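Local coordinates for protein A151R (African swine fever virus Georgia 2007/1, PDB 7CMA) that is a zinc-binding non-structural protein of the virus whose biochemical role is uncertain, at residues K14-L25 / S72-I83. Numbering follows the deposited sequence.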
# COMPACT_ATOMS: atom_id res chain seq x y z
N LYS A 14 12.15 -0.55 0.17
CA LYS A 14 13.54 -0.69 -0.33
C LYS A 14 13.54 -1.46 -1.65
O LYS A 14 14.12 -0.96 -2.63
CB LYS A 14 14.42 -1.39 0.71
CG LYS A 14 15.74 -1.94 0.18
CD LYS A 14 16.60 -2.59 1.24
CE LYS A 14 18.01 -2.86 0.77
NZ LYS A 14 19.01 -2.53 1.82
N GLU A 15 12.99 -2.68 -1.65
CA GLU A 15 13.01 -3.56 -2.84
C GLU A 15 12.35 -2.83 -4.02
O GLU A 15 12.89 -2.92 -5.14
CB GLU A 15 12.31 -4.89 -2.55
CG GLU A 15 12.83 -6.04 -3.38
CD GLU A 15 14.30 -6.38 -3.17
OE1 GLU A 15 14.85 -6.03 -2.10
OE2 GLU A 15 14.90 -6.98 -4.08
N LYS A 16 11.28 -2.07 -3.77
CA LYS A 16 10.50 -1.40 -4.83
C LYS A 16 11.28 -0.18 -5.35
O LYS A 16 11.34 -0.01 -6.56
CB LYS A 16 9.11 -1.00 -4.32
CG LYS A 16 8.12 -2.15 -4.19
CD LYS A 16 6.67 -1.74 -4.41
CE LYS A 16 5.85 -1.74 -3.14
NZ LYS A 16 6.32 -0.70 -2.18
N LEU A 17 11.92 0.58 -4.46
CA LEU A 17 12.66 1.82 -4.83
C LEU A 17 13.94 1.43 -5.58
O LEU A 17 14.15 1.98 -6.66
CB LEU A 17 12.96 2.64 -3.57
CG LEU A 17 13.61 4.00 -3.82
CD1 LEU A 17 12.91 4.76 -4.94
CD2 LEU A 17 13.64 4.83 -2.55
N ILE A 18 14.63 0.38 -5.12
CA ILE A 18 15.84 -0.15 -5.81
C ILE A 18 15.44 -0.63 -7.21
O ILE A 18 16.19 -0.34 -8.16
CB ILE A 18 16.52 -1.27 -5.00
CG1 ILE A 18 17.25 -0.71 -3.78
CG2 ILE A 18 17.44 -2.10 -5.88
CD1 ILE A 18 17.94 -1.77 -2.93
N GLU A 19 14.32 -1.34 -7.33
CA GLU A 19 13.83 -1.86 -8.64
C GLU A 19 13.53 -0.67 -9.56
O GLU A 19 14.00 -0.68 -10.71
CB GLU A 19 12.59 -2.74 -8.46
CG GLU A 19 12.21 -3.52 -9.71
CD GLU A 19 13.10 -4.72 -10.03
OE1 GLU A 19 14.03 -4.99 -9.24
OE2 GLU A 19 12.88 -5.35 -11.08
N CYS A 20 12.85 0.35 -9.04
CA CYS A 20 12.56 1.61 -9.78
C CYS A 20 13.86 2.25 -10.26
O CYS A 20 13.97 2.55 -11.47
CB CYS A 20 11.77 2.58 -8.91
SG CYS A 20 11.12 3.99 -9.83
N ILE A 21 14.83 2.43 -9.36
CA ILE A 21 16.14 3.07 -9.71
C ILE A 21 16.86 2.20 -10.74
O ILE A 21 17.39 2.76 -11.72
CB ILE A 21 17.01 3.29 -8.46
CG1 ILE A 21 16.31 4.21 -7.45
CG2 ILE A 21 18.38 3.82 -8.84
CD1 ILE A 21 16.95 4.24 -6.10
N TYR A 22 16.90 0.88 -10.51
CA TYR A 22 17.56 -0.10 -11.41
C TYR A 22 17.06 0.12 -12.84
O TYR A 22 17.89 0.22 -13.77
CB TYR A 22 17.30 -1.54 -10.95
CG TYR A 22 17.69 -2.60 -11.94
CD1 TYR A 22 19.02 -2.89 -12.20
CD2 TYR A 22 16.73 -3.24 -12.71
CE1 TYR A 22 19.38 -3.84 -13.14
CE2 TYR A 22 17.08 -4.18 -13.67
CZ TYR A 22 18.41 -4.50 -13.86
OH TYR A 22 18.77 -5.45 -14.78
N HIS A 23 15.74 0.16 -13.01
CA HIS A 23 15.08 0.27 -14.34
C HIS A 23 15.41 1.63 -14.96
O HIS A 23 15.80 1.65 -16.14
CB HIS A 23 13.57 0.03 -14.21
CG HIS A 23 13.21 -1.39 -13.95
ND1 HIS A 23 13.92 -2.45 -14.50
CD2 HIS A 23 12.25 -1.95 -13.17
CE1 HIS A 23 13.41 -3.59 -14.07
NE2 HIS A 23 12.39 -3.31 -13.26
N GLU A 24 15.39 2.69 -14.15
CA GLU A 24 15.69 4.08 -14.60
C GLU A 24 17.14 4.14 -15.10
O GLU A 24 17.35 4.66 -16.22
CB GLU A 24 15.44 5.08 -13.47
CG GLU A 24 13.97 5.47 -13.33
CD GLU A 24 13.40 6.21 -14.53
OE1 GLU A 24 14.18 6.81 -15.28
OE2 GLU A 24 12.17 6.17 -14.71
N LEU A 25 18.07 3.50 -14.38
CA LEU A 25 19.51 3.45 -14.76
C LEU A 25 19.68 2.63 -16.05
O LEU A 25 20.51 3.03 -16.89
CB LEU A 25 20.32 2.85 -13.61
CG LEU A 25 21.26 3.82 -12.89
CD1 LEU A 25 22.31 3.07 -12.09
CD2 LEU A 25 21.92 4.77 -13.87
N SER A 72 24.24 -2.28 -12.54
CA SER A 72 23.09 -1.36 -12.36
C SER A 72 22.37 -1.66 -11.04
O SER A 72 21.94 -0.70 -10.38
CB SER A 72 22.15 -1.45 -13.52
OG SER A 72 22.83 -1.18 -14.74
N LYS A 73 22.20 -2.94 -10.69
CA LYS A 73 21.46 -3.36 -9.47
C LYS A 73 22.27 -2.94 -8.23
O LYS A 73 21.65 -2.44 -7.26
CB LYS A 73 21.20 -4.87 -9.47
CG LYS A 73 20.20 -5.34 -8.43
CD LYS A 73 18.88 -4.58 -8.46
CE LYS A 73 17.67 -5.49 -8.56
NZ LYS A 73 16.46 -4.85 -7.98
N ASN A 74 23.59 -3.12 -8.27
CA ASN A 74 24.47 -2.78 -7.12
C ASN A 74 24.51 -1.26 -6.97
O ASN A 74 24.58 -0.79 -5.82
CB ASN A 74 25.87 -3.39 -7.26
CG ASN A 74 25.96 -4.78 -6.67
OD1 ASN A 74 25.26 -5.11 -5.72
ND2 ASN A 74 26.79 -5.63 -7.27
N ILE A 75 24.50 -0.52 -8.08
CA ILE A 75 24.49 0.98 -8.04
C ILE A 75 23.14 1.44 -7.47
O ILE A 75 23.15 2.28 -6.55
CB ILE A 75 24.77 1.59 -9.42
CG1 ILE A 75 26.03 0.98 -10.06
CG2 ILE A 75 24.84 3.10 -9.33
CD1 ILE A 75 26.87 1.97 -10.83
N ALA A 76 22.04 0.82 -7.92
CA ALA A 76 20.69 1.12 -7.42
C ALA A 76 20.66 1.01 -5.89
O ALA A 76 20.03 1.87 -5.25
CB ALA A 76 19.68 0.20 -8.05
N LYS A 77 21.29 -0.03 -5.34
CA LYS A 77 21.35 -0.28 -3.87
C LYS A 77 22.17 0.82 -3.18
O LYS A 77 21.73 1.30 -2.13
CB LYS A 77 21.96 -1.66 -3.58
CG LYS A 77 21.93 -2.09 -2.12
CD LYS A 77 22.03 -3.58 -1.93
CE LYS A 77 21.17 -4.37 -2.90
NZ LYS A 77 21.55 -5.80 -2.94
N MET A 78 23.32 1.19 -3.76
CA MET A 78 24.19 2.29 -3.26
C MET A 78 23.38 3.59 -3.23
O MET A 78 23.49 4.33 -2.23
CB MET A 78 25.41 2.49 -4.16
CG MET A 78 26.47 1.42 -3.99
SD MET A 78 27.66 1.39 -5.37
CE MET A 78 28.94 0.35 -4.68
N ILE A 79 22.58 3.85 -4.27
CA ILE A 79 21.77 5.09 -4.38
C ILE A 79 20.65 5.06 -3.33
O ILE A 79 20.45 6.10 -2.67
CB ILE A 79 21.23 5.28 -5.81
CG1 ILE A 79 22.38 5.51 -6.81
CG2 ILE A 79 20.22 6.41 -5.86
CD1 ILE A 79 21.94 5.58 -8.25
N TYR A 80 20.02 3.90 -3.09
CA TYR A 80 18.98 3.75 -2.03
C TYR A 80 19.61 4.00 -0.65
O TYR A 80 18.98 4.66 0.18
CB TYR A 80 18.34 2.37 -2.05
CG TYR A 80 17.52 2.06 -0.82
CD1 TYR A 80 16.23 2.53 -0.69
CD2 TYR A 80 18.09 1.40 0.27
CE1 TYR A 80 15.49 2.31 0.47
CE2 TYR A 80 17.36 1.14 1.42
CZ TYR A 80 16.06 1.62 1.53
OH TYR A 80 15.34 1.38 2.66
N ASN A 81 20.81 3.46 -0.42
CA ASN A 81 21.50 3.57 0.90
C ASN A 81 21.80 5.05 1.18
O ASN A 81 21.53 5.49 2.31
CB ASN A 81 22.75 2.69 0.95
CG ASN A 81 22.42 1.22 1.14
OD1 ASN A 81 21.33 0.88 1.60
ND2 ASN A 81 23.33 0.35 0.75
N TRP A 82 22.11 5.82 0.14
CA TRP A 82 22.32 7.29 0.21
C TRP A 82 20.99 7.99 0.55
O TRP A 82 21.00 8.90 1.40
CB TRP A 82 22.93 7.81 -1.09
CG TRP A 82 22.99 9.31 -1.20
CD1 TRP A 82 23.93 10.13 -0.66
CD2 TRP A 82 22.16 10.14 -2.03
NE1 TRP A 82 23.69 11.43 -1.03
CE2 TRP A 82 22.63 11.46 -1.89
CE3 TRP A 82 21.04 9.91 -2.83
CZ2 TRP A 82 22.02 12.54 -2.53
CZ3 TRP A 82 20.45 10.97 -3.48
CH2 TRP A 82 20.92 12.27 -3.31
N ILE A 83 19.91 7.61 -0.13
CA ILE A 83 18.57 8.25 0.06
C ILE A 83 18.12 8.03 1.51
O ILE A 83 17.72 9.01 2.15
CB ILE A 83 17.54 7.70 -0.94
CG1 ILE A 83 17.75 8.26 -2.35
CG2 ILE A 83 16.12 7.96 -0.44
CD1 ILE A 83 17.03 7.49 -3.44
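A76 points its methyl group toward helix 14-25, and CB stops 3.5 Å from the carbonyl oxygen of I18. So small a side chain suits the crossing point, where the CA atoms of A76 and Y22 come within 5.2 Å and the two axes pass 8.4 Å apart. I18 is the knob beside it, seated among K73, A76, K77 and Y80. With CG1 beside the backbone N (chi1 -73°) and the chain then extended, CD1 reaches the backbone of K77, while the other branch, CG2, lies against A76 CB. On the inner side, branched aliphatics suit the dry interface: I21 CD1 meets I79 CG2 at 3.9 Å, and L25 CD1 packs on I75 CG2. Both helices pack on the five-stranded antiparallel sheet, the N-to-C directions of segments 14-25 and 72-83 differing by 126°; I21 and L25 touch I31, I75 and I79 touch I43, and I21 and I79 also touch I92. Towards the start of 14-25, K14 CG lies over one face of the Y80 ring in a CH-pi contact, 3.9 Å from the centroid, whereas L17 CD2 meets the ring at its edge. A lysine fits here because its aliphatic stem can cross the ring at about a right angle while the amino group ends near the rim, 4.1 Å from N81 OD1. The outer flank is more open to solvent, and long-stemmed charged residues suit it: K73, bent at chi2 and chi3, packs its stem by I18 CG2 and the Y22 ring before NZ gives E19 OE1 a salt-bridging hydrogen bond of 2.7 Å, nearly in line with the C-O bond.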